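Local atomic coordinates of gala protein type 1, 3 or 4 (Legionella pneumophila subsp. pneumophila, PDB entry 4XA9), a protein that belongs to the leucine-rich repeat family and may bind small GTPases and stimulate their GTP hydrolysis. Residues N16-L20 against A44-D49; A132-S138 against A157-N161; I162-I168 against Q187-I192. All coordinates share one frame; numbering follows the deposited sequence. Where two conformers were deposited one is given.

Contact 1. Residues N16-L20 against A44-D49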
loop_
_atom_site.group_PDB
_atom_site.type_symbol
_atom_site.label_atom_id
_atom_site.label_comp_id
_atom_site.label_asym_id
_atom_site.label_seq_id
_atom_site.Cartn_x
_atom_site.Cartn_y
_atom_site.Cartn_z
ATOM N N ASN A 16 -21.595 14.825 -10.639
ATOM C CA ASN A 16 -20.746 15.965 -10.928
ATOM C C ASN A 16 -19.501 15.525 -11.680
ATOM O O ASN A 16 -18.990 16.254 -12.530
ATOM C CB ASN A 16 -20.372 16.695 -9.643
ATOM C CG ASN A 16 -21.576 17.321 -8.970
ATOM O OD1 ASN A 16 -22.013 16.872 -7.911
ATOM N ND2 ASN A 16 -22.121 18.363 -9.583
ATOM N N LEU A 17 -19.037 14.317 -11.375
ATOM C CA LEU A 17 -17.816 13.788 -11.964
ATOM C C LEU A 17 -18.092 12.698 -13.001
ATOM O O LEU A 17 -17.161 12.214 -13.646
ATOM C CB LEU A 17 -16.897 13.236 -10.871
ATOM C CG LEU A 17 -16.394 14.242 -9.832
ATOM C CD1 LEU A 17 -15.538 13.545 -8.798
ATOM C CD2 LEU A 17 -15.618 15.348 -10.523
ATOM N N ASN A 18 -19.358 12.316 -13.153
ATOM C CA ASN A 18 -19.733 11.229 -14.056
ATOM C C ASN A 18 -18.901 9.992 -13.771
ATOM O O ASN A 18 -18.272 9.398 -14.652
ATOM C CB ASN A 18 -19.596 11.666 -15.513
ATOM C CG ASN A 18 -20.763 12.515 -15.961
ATOM O OD1 ASN A 18 -21.902 12.257 -15.574
ATOM N ND2 ASN A 18 -20.493 13.533 -16.771
ATOM N N GLN A 19 -18.920 9.623 -12.503
ATOM C CA GLN A 19 -18.086 8.571 -11.964
ATOM C C GLN A 19 -18.976 7.657 -11.139
ATOM O O GLN A 19 -19.827 8.134 -10.384
ATOM C CB GLN A 19 -16.958 9.181 -11.119
ATOM C CG GLN A 19 -16.539 8.364 -9.909
ATOM C CD GLN A 19 -15.432 7.403 -10.240
ATOM O OE1 GLN A 19 -14.970 7.350 -11.379
ATOM N NE2 GLN A 19 -14.993 6.637 -9.248
ATOM N N LEU A 20 -18.814 6.350 -11.313
ATOM C CA LEU A 20 -19.560 5.381 -10.516
ATOM C C LEU A 20 -18.599 4.622 -9.615
ATOM O O LEU A 20 -17.688 3.960 -10.104
ATOM C CB LEU A 20 -20.334 4.407 -11.416
ATOM C CG LEU A 20 -21.184 3.319 -10.745
ATOM C CD1 LEU A 20 -22.189 3.912 -9.752
ATOM C CD2 LEU A 20 -21.908 2.471 -11.804
ATOM N N ALA A 44 -22.709 8.832 -20.045
ATOM C CA ALA A 44 -21.743 9.845 -19.630
ATOM C C ALA A 44 -20.773 9.314 -18.568
ATOM O O ALA A 44 -19.696 9.877 -18.369
ATOM C CB ALA A 44 -22.461 11.074 -19.120
ATOM N N ILE A 45 -21.149 8.239 -17.880
ATOM C CA ILE A 45 -20.238 7.628 -16.911
ATOM C C ILE A 45 -19.112 6.911 -17.660
ATOM O O ILE A 45 -19.336 5.862 -18.262
ATOM C CB ILE A 45 -20.957 6.628 -15.983
ATOM C CG1 ILE A 45 -22.190 7.273 -15.347
ATOM C CG2 ILE A 45 -20.002 6.137 -14.905
ATOM C CD1 ILE A 45 -22.973 6.352 -14.433
ATOM N N THR A 46 -17.909 7.479 -17.641
ATOM C CA THR A 46 -16.798 6.886 -18.384
ATOM C C THR A 46 -15.681 6.490 -17.437
ATOM O O THR A 46 -14.626 6.015 -17.854
ATOM C CB THR A 46 -16.267 7.849 -19.461
ATOM O OG1 THR A 46 -15.840 9.068 -18.848
ATOM C CG2 THR A 46 -17.376 8.169 -20.463
ATOM N N SER A 47 -15.925 6.695 -16.151
ATOM C CA SER A 47 -14.970 6.305 -15.125
ATOM C C SER A 47 -15.663 5.444 -14.075
ATOM O O SER A 47 -16.716 5.810 -13.541
ATOM C CB SER A 47 -14.323 7.537 -14.488
ATOM O OG SER A 47 -15.298 8.439 -13.996
ATOM N N LEU A 48 -15.068 4.294 -13.788
ATOM C CA LEU A 48 -15.701 3.310 -12.921
ATOM C C LEU A 48 -14.741 2.727 -11.890
ATOM O O LEU A 48 -13.638 2.317 -12.236
ATOM C CB LEU A 48 -16.278 2.190 -13.780
ATOM C CG LEU A 48 -16.919 0.998 -13.078
ATOM C CD1 LEU A 48 -18.182 1.432 -12.354
ATOM C CD2 LEU A 48 -17.227 -0.096 -14.094
ATOM N N ASP A 49 -15.169 2.683 -10.631
ATOM C CA ASP A 49 -14.381 2.058 -9.572
ATOM C C ASP A 49 -15.083 0.805 -9.020
ATOM O O ASP A 49 -16.095 0.893 -8.323
ATOM C CB ASP A 49 -14.102 3.081 -8.466
ATOM C CG ASP A 49 -13.299 2.508 -7.302
ATOM O OD1 ASP A 49 -12.820 1.353 -7.381
ATOM O OD2 ASP A 49 -13.113 3.252 -6.315
#
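L20 meets L48 and I45 across the first parallel strand pair of the solenoid, and its side chain can be followed outward atom by atom. CB touches two apolar groups, CG2 of I45 at 3.9 Å and CD1 of L48 at 3.8 Å. CG, set anti to the backbone N (chi1 -180°), lies 3.9 Å from CD1 of L48, the same methyl that CB meets. L48 has its own CG in the same setting, and the two leucines run side by side, pointing the same way. At the tip, CD2 of L20 still touches CD1 of L48 at 3.9 Å. That methyl of L48 also reaches back over the backbone, to 3.4 Å from O of L20.

The backbones confirm a parallel pairing of L20 with L48. N of L20 donates to O of S47 over 3.1 Å, in the carbonyl plane, with 167° at the hydrogen. One residue on, N of D49 gives O of L20 a 2.9 Å bond that is almost straight at 175°. Before the strand, CB of N18 rests against O of A44 at 3.4 Å, and CA of I45 directs a C-H toward O of N18. N18 and Q19 both face D14, forming a G1 beta bulge at the entry to the strand.

The carboxylate of D49 is turned elsewhere: OD1 accepts from OG of S51. This contact joins the two strands of a beta-alpha-beta unit, 19-21 and 47-49, connected through helix 32-41. L20 packs on L35, F38 and L39 of that helix, and I45 on L39, which places the leucine side of the sheet against the helix. Strand 13-14 borders strand 19-21 antiparallel, while strand 71-73 continues the parallel sheet beyond 47-49.

Contact 2. Residues A132-S138 against A157-N161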
loop_
_atom_site.group_PDB
_atom_site.type_symbol
_atom_site.label_atom_id
_atom_site.label_comp_id
_atom_site.label_asym_id
_atom_site.label_seq_id
_atom_site.Cartn_x
_atom_site.Cartn_y
_atom_site.Cartn_z
ATOM N N ALA A 132 7.959 -7.815 -16.911
ATOM C CA ALA A 132 8.573 -6.530 -17.225
ATOM C C ALA A 132 9.074 -6.537 -18.665
ATOM O O ALA A 132 9.001 -5.526 -19.366
ATOM C CB ALA A 132 9.704 -6.229 -16.269
ATOM N N GLY A 133 9.571 -7.690 -19.103
ATOM C CA GLY A 133 10.005 -7.859 -20.479
ATOM C C GLY A 133 8.882 -7.601 -21.466
ATOM O O GLY A 133 9.081 -6.973 -22.512
ATOM N N TYR A 134 7.692 -8.087 -21.132
ATOM C CA TYR A 134 6.522 -7.861 -21.969
ATOM C C TYR A 134 6.163 -6.380 -22.022
ATOM O O TYR A 134 5.840 -5.841 -23.083
ATOM C CB TYR A 134 5.331 -8.664 -21.445
ATOM C CG TYR A 134 5.549 -10.163 -21.410
ATOM C CD1 TYR A 134 6.341 -10.801 -22.360
ATOM C CD2 TYR A 134 4.962 -10.940 -20.422
ATOM C CE1 TYR A 134 6.533 -12.177 -22.325
ATOM C CE2 TYR A 134 5.148 -12.305 -20.378
ATOM C CZ TYR A 134 5.932 -12.920 -21.327
ATOM O OH TYR A 134 6.104 -14.285 -21.266
ATOM N N LEU A 135 6.216 -5.730 -20.861
ATOM C CA LEU A 135 5.812 -4.336 -20.735
ATOM C C LEU A 135 6.818 -3.417 -21.411
ATOM O O LEU A 135 6.491 -2.292 -21.798
ATOM C CB LEU A 135 5.651 -3.961 -19.258
ATOM C CG LEU A 135 4.464 -4.597 -18.538
ATOM C CD1 LEU A 135 4.569 -4.417 -17.033
ATOM C CD2 LEU A 135 3.176 -3.974 -19.047
ATOM N N ALA A 136 8.044 -3.908 -21.561
ATOM C CA ALA A 136 9.094 -3.146 -22.228
ATOM C C ALA A 136 8.775 -2.933 -23.705
ATOM O O ALA A 136 9.345 -2.057 -24.351
ATOM C CB ALA A 136 10.431 -3.847 -22.072
ATOM N N GLN A 137 7.854 -3.732 -24.233
ATOM C CA GLN A 137 7.459 -3.627 -25.635
ATOM C C GLN A 137 6.102 -2.937 -25.806
ATOM O O GLN A 137 5.595 -2.815 -26.922
ATOM C CB GLN A 137 7.417 -5.018 -26.274
ATOM C CG GLN A 137 8.703 -5.807 -26.114
ATOM C CD GLN A 137 9.869 -5.179 -26.854
ATOM O OE1 GLN A 137 9.683 -4.443 -27.825
ATOM N NE2 GLN A 137 11.083 -5.460 -26.391
ATOM N N SER A 138 5.518 -2.485 -24.702
ATOM C CA SER A 138 4.193 -1.879 -24.741
ATOM C C SER A 138 4.260 -0.433 -25.203
ATOM O O SER A 138 5.344 0.122 -25.369
ATOM C CB SER A 138 3.534 -1.936 -23.366
ATOM O OG SER A 138 4.188 -1.044 -22.487
ATOM N N ALA A 157 14.909 -3.855 -18.767
ATOM C CA ALA A 157 14.055 -3.989 -19.943
ATOM C C ALA A 157 13.125 -2.786 -20.060
ATOM O O ALA A 157 13.010 -2.185 -21.126
ATOM C CB ALA A 157 13.254 -5.282 -19.887
ATOM N N LEU A 158 12.484 -2.422 -18.953
ATOM C CA LEU A 158 11.580 -1.275 -18.938
ATOM C C LEU A 158 12.285 0.022 -19.332
ATOM O O LEU A 158 11.690 0.881 -19.984
ATOM C CB LEU A 158 10.939 -1.115 -17.557
ATOM C CG LEU A 158 9.944 -2.202 -17.137
ATOM C CD1 LEU A 158 9.562 -2.031 -15.670
ATOM C CD2 LEU A 158 8.701 -2.161 -18.020
ATOM N N ALA A 159 13.551 0.155 -18.944
ATOM C CA ALA A 159 14.320 1.358 -19.245
ATOM C C ALA A 159 14.469 1.573 -20.751
ATOM O O ALA A 159 14.645 2.705 -21.207
ATOM C CB ALA A 159 15.694 1.290 -18.585
ATOM N N SER A 160 14.392 0.484 -21.512
ATOM C CA SER A 160 14.549 0.551 -22.964
ATOM C C SER A 160 13.259 0.976 -23.662
ATOM O O SER A 160 13.279 1.328 -24.842
ATOM C CB SER A 160 15.011 -0.799 -23.525
ATOM O OG SER A 160 14.033 -1.810 -23.320
ATOM N N ASN A 161 12.138 0.931 -22.941
ATOM C CA ASN A 161 10.850 1.324 -23.514
ATOM C C ASN A 161 10.758 2.839 -23.655
ATOM O O ASN A 161 10.568 3.559 -22.673
ATOM C CB ASN A 161 9.681 0.799 -22.667
ATOM C CG ASN A 161 8.332 0.952 -23.366
ATOM O OD1 ASN A 161 8.144 1.852 -24.189
ATOM N ND2 ASN A 161 7.380 0.086 -23.020
HETATM O O HOH W 1 12.124 -1.945 -26.236
#
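The side-chain amide of N161 reaches back to the type I turn L135-S138, and ND2 donates to two of its carbonyls. The bond to O of L135 is 2.8 Å long and lies in the plane of the carbonyl and close to that of the amide, although the angle at the hydrogen is only 131°. The second, to O of S138 at 3.1 Å, is less regular: the donor sits above the carbonyl plane. With CG anti to the backbone N (chi1 -169°), the amide is carried over to the carbonyls of this turn.

Aliphatic contacts lie beside this polar group. CB of A136 meets CB of A157 at 3.8 Å and approaches the backbone oxygen O of A157 to 3.2 Å. CD2 of L158 reaches helix 129-135, 3.8 Å from CB of L135 and also near O of A132, and CG of L158 faces CB of A132.

The second shell fixes these groups. Within the turn, N of S138 bonds O of L135. OG of S138 gives the same oxygen a 2.7 Å bond, so three donors converge on O of L135. OD1 of N161, the other end of the amide, accepts from N of N163, which orients the amide and identifies its oxygen. Deeper in the repeat core, L135 and L158 both pack on L145.

N161 acts as a bridge: ND2 bonds the earlier turn while OD1 holds its own chain at N163, linking neighbouring helix-loop units. It adds a third donor to O of L135 and one, off the carbonyl plane, to O of S138. Meeting these buried oxygens probably lowers the cost of burying them.

Contact 3. Residues I162-I168 against Q187-I192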
loop_
_atom_site.group_PDB
_atom_site.type_symbol
_atom_site.label_atom_id
_atom_site.label_comp_id
_atom_site.label_asym_id
_atom_site.label_seq_id
_atom_site.Cartn_x
_atom_site.Cartn_y
_atom_site.Cartn_z
ATOM N N ILE A 162 10.853 3.302 -24.895
ATOM C CA ILE A 162 10.925 4.723 -25.208
ATOM C C ILE A 162 9.611 5.463 -24.927
ATOM O O ILE A 162 9.584 6.693 -24.792
ATOM C CB ILE A 162 11.333 4.912 -26.691
ATOM C CG1 ILE A 162 12.445 5.949 -26.811
ATOM C CG2 ILE A 162 10.126 5.210 -27.576
ATOM C CD1 ILE A 162 13.784 5.432 -26.328
ATOM N N ASN A 163 8.525 4.704 -24.811
ATOM C CA ASN A 163 7.202 5.279 -24.626
ATOM C C ASN A 163 6.899 5.704 -23.187
ATOM O O ASN A 163 6.115 6.621 -22.961
ATOM C CB ASN A 163 6.138 4.278 -25.094
ATOM C CG ASN A 163 6.278 3.922 -26.563
ATOM O OD1 ASN A 163 6.633 2.797 -26.917
ATOM N ND2 ASN A 163 5.990 4.882 -27.424
ATOM N N ILE A 164 7.508 5.039 -22.214
ATOM C CA ILE A 164 7.162 5.296 -20.819
ATOM C C ILE A 164 7.657 6.653 -20.332
ATOM O O ILE A 164 8.854 6.942 -20.382
ATOM C CB ILE A 164 7.723 4.210 -19.891
ATOM C CG1 ILE A 164 7.339 2.824 -20.401
ATOM C CG2 ILE A 164 7.214 4.411 -18.461
ATOM C CD1 ILE A 164 7.892 1.699 -19.548
ATOM N N LYS A 165 6.732 7.478 -19.845
ATOM C CA LYS A 165 7.069 8.793 -19.303
ATOM C C LYS A 165 7.086 8.764 -17.778
ATOM O O LYS A 165 7.815 9.518 -17.134
ATOM C CB LYS A 165 6.078 9.851 -19.791
ATOM C CG LYS A 165 6.160 10.137 -21.279
ATOM C CD LYS A 165 7.469 10.819 -21.630
ATOM C CE LYS A 165 7.572 11.086 -23.123
ATOM N NZ LYS A 165 7.602 9.825 -23.918
ATOM N N GLU A 166 6.268 7.895 -17.200
ATOM C CA GLU A 166 6.198 7.793 -15.753
ATOM C C GLU A 166 6.267 6.343 -15.303
ATOM O O GLU A 166 5.472 5.512 -15.728
ATOM C CB GLU A 166 4.921 8.459 -15.240
ATOM C CG GLU A 166 4.875 9.947 -15.546
ATOM C CD GLU A 166 3.577 10.597 -15.139
ATOM O OE1 GLU A 166 2.505 10.089 -15.531
ATOM O OE2 GLU A 166 3.634 11.617 -14.423
ATOM N N LEU A 167 7.229 6.045 -14.439
ATOM C CA LEU A 167 7.408 4.695 -13.939
ATOM C C LEU A 167 7.462 4.682 -12.405
ATOM O O LEU A 167 8.291 5.352 -11.791
ATOM C CB LEU A 167 8.680 4.077 -14.538
ATOM C CG LEU A 167 9.026 2.660 -14.092
ATOM C CD1 LEU A 167 7.885 1.712 -14.416
ATOM C CD2 LEU A 167 10.319 2.188 -14.746
ATOM N N ILE A 168 6.555 3.926 -11.799
ATOM C CA ILE A 168 6.521 3.734 -10.353
ATOM C C ILE A 168 6.872 2.282 -10.095
ATOM O O ILE A 168 6.162 1.380 -10.550
ATOM C CB ILE A 168 5.121 4.046 -9.740
ATOM C CG1 ILE A 168 4.436 5.191 -10.483
ATOM C CG2 ILE A 168 5.208 4.329 -8.236
ATOM C CD1 ILE A 168 5.070 6.503 -10.260
ATOM N N GLN A 187 13.723 9.531 -21.441
ATOM C CA GLN A 187 12.318 9.863 -21.674
ATOM C C GLN A 187 11.527 10.051 -20.381
ATOM O O GLN A 187 10.618 10.882 -20.323
ATOM C CB GLN A 187 11.643 8.791 -22.537
ATOM C CG GLN A 187 12.123 8.762 -23.974
ATOM C CD GLN A 187 13.447 8.054 -24.126
ATOM O OE1 GLN A 187 13.695 7.033 -23.481
ATOM N NE2 GLN A 187 14.312 8.592 -24.978
ATOM N N LEU A 188 11.868 9.280 -19.353
ATOM C CA LEU A 188 11.177 9.362 -18.064
ATOM C C LEU A 188 11.230 10.763 -17.464
ATOM O O LEU A 188 12.297 11.370 -17.365
ATOM C CB LEU A 188 11.781 8.367 -17.072
ATOM C CG LEU A 188 11.610 6.875 -17.350
ATOM C CD1 LEU A 188 12.403 6.080 -16.322
ATOM C CD2 LEU A 188 10.136 6.487 -17.305
ATOM N N THR A 189 10.070 11.268 -17.066
ATOM C CA THR A 189 9.982 12.563 -16.398
ATOM C C THR A 189 9.658 12.384 -14.920
ATOM O O THR A 189 9.865 13.285 -14.116
ATOM C CB THR A 189 8.911 13.461 -17.039
ATOM O OG1 THR A 189 7.627 12.833 -16.921
ATOM C CG2 THR A 189 9.224 13.702 -18.505
ATOM N N LEU A 190 9.147 11.212 -14.574
ATOM C CA LEU A 190 8.827 10.872 -13.197
ATOM C C LEU A 190 9.264 9.437 -12.944
ATOM O O LEU A 190 8.889 8.525 -13.675
ATOM C CB LEU A 190 7.326 11.059 -12.924
ATOM C CG LEU A 190 6.805 10.963 -11.485
ATOM C CD1 LEU A 190 5.537 11.783 -11.300
ATOM C CD2 LEU A 190 6.525 9.530 -11.132
ATOM N N LEU A 191 10.075 9.241 -11.916
ATOM C CA LEU A 191 10.547 7.908 -11.570
ATOM C C LEU A 191 10.512 7.726 -10.060
ATOM O O LEU A 191 11.041 8.542 -9.306
ATOM C CB LEU A 191 11.960 7.678 -12.122
ATOM C CG LEU A 191 12.683 6.354 -11.847
ATOM C CD1 LEU A 191 11.907 5.163 -12.401
ATOM C CD2 LEU A 191 14.087 6.407 -12.441
ATOM N N ILE A 192 9.859 6.662 -9.619
ATOM C CA ILE A 192 9.765 6.369 -8.200
ATOM C C ILE A 192 10.321 4.980 -7.944
ATOM O O ILE A 192 9.823 3.996 -8.499
ATOM C CB ILE A 192 8.313 6.470 -7.702
ATOM C CG1 ILE A 192 7.803 7.908 -7.880
ATOM C CG2 ILE A 192 8.210 6.013 -6.243
ATOM C CD1 ILE A 192 6.381 8.150 -7.355
HETATM O O HOH W 2 5.928 14.039 -14.683
#
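Backbone hydrogen bonds join I162-I168 to Q187-I192, and strands 166-168 and 190-192 run parallel, their axes 4.9 Å apart and only 7° from alignment. N of T189 donates to O of K165 over 2.9 Å in the carbonyl plane, and N of L190 adds a weak bond to the same oxygen. The pairing continues as N of L167 reaches O of L190 at 3.1 Å and N of I192 reaches O of L167 at 3.0 Å.

Apolar contacts occupy both faces. On the side of L167 and L191, the two leucines lie alongside each other. CD2 of L188 lies 3.8 Å from CG2 of I164. The same methyl of L188 also touches CB of L167. On the side of I168 and I192, CD1 of I168 is pressed to 3.5 Å from CD2 of L190, tighter than usual for two methyls, and also meets CD1 of I192 at 3.6 Å. Its second torsion, chi2 -70°, bends CD1 toward both partners.

Mixed polar and aliphatic contacts lie before and beside the strands. The bent chain of Q187 carries its amide across I162, and CD1 of I162 lies 3.4 Å from CD of Q187. CG of E166 leans on CB of L190.

Helix 176-184 connects these strands in a beta-alpha-beta crossover and lies over the leucine face, with L182 touching L167, L188 and L191. Strands 142-144 and 214-216 flank the pair in the sheet, while on the other face another chain of the assembly packs against I168 and I192.

Along the chain the three contacts follow in series, each closing before the next opens. Contacts 1 and 3 join neighbouring parallel strands of the same sheet, near its start and farther along it, with centres 27 Å apart and nearest atoms about 17 Å apart. Contact 2 belongs to the helical layer; its centre is 31 Å from that of contact 1, on the opposite side of the chain's centre. Contacts 2 and 3 touch, with centres 12 Å apart, helix 151-159 and strand 166-168 being consecutive elements of the chain: CD1 of L158 packs 4.3 Å from CD1 of L167. Strand pairing and packing between successive helices are the two layers sampled here, consistent with one continuous leucine-rich repeat solenoid.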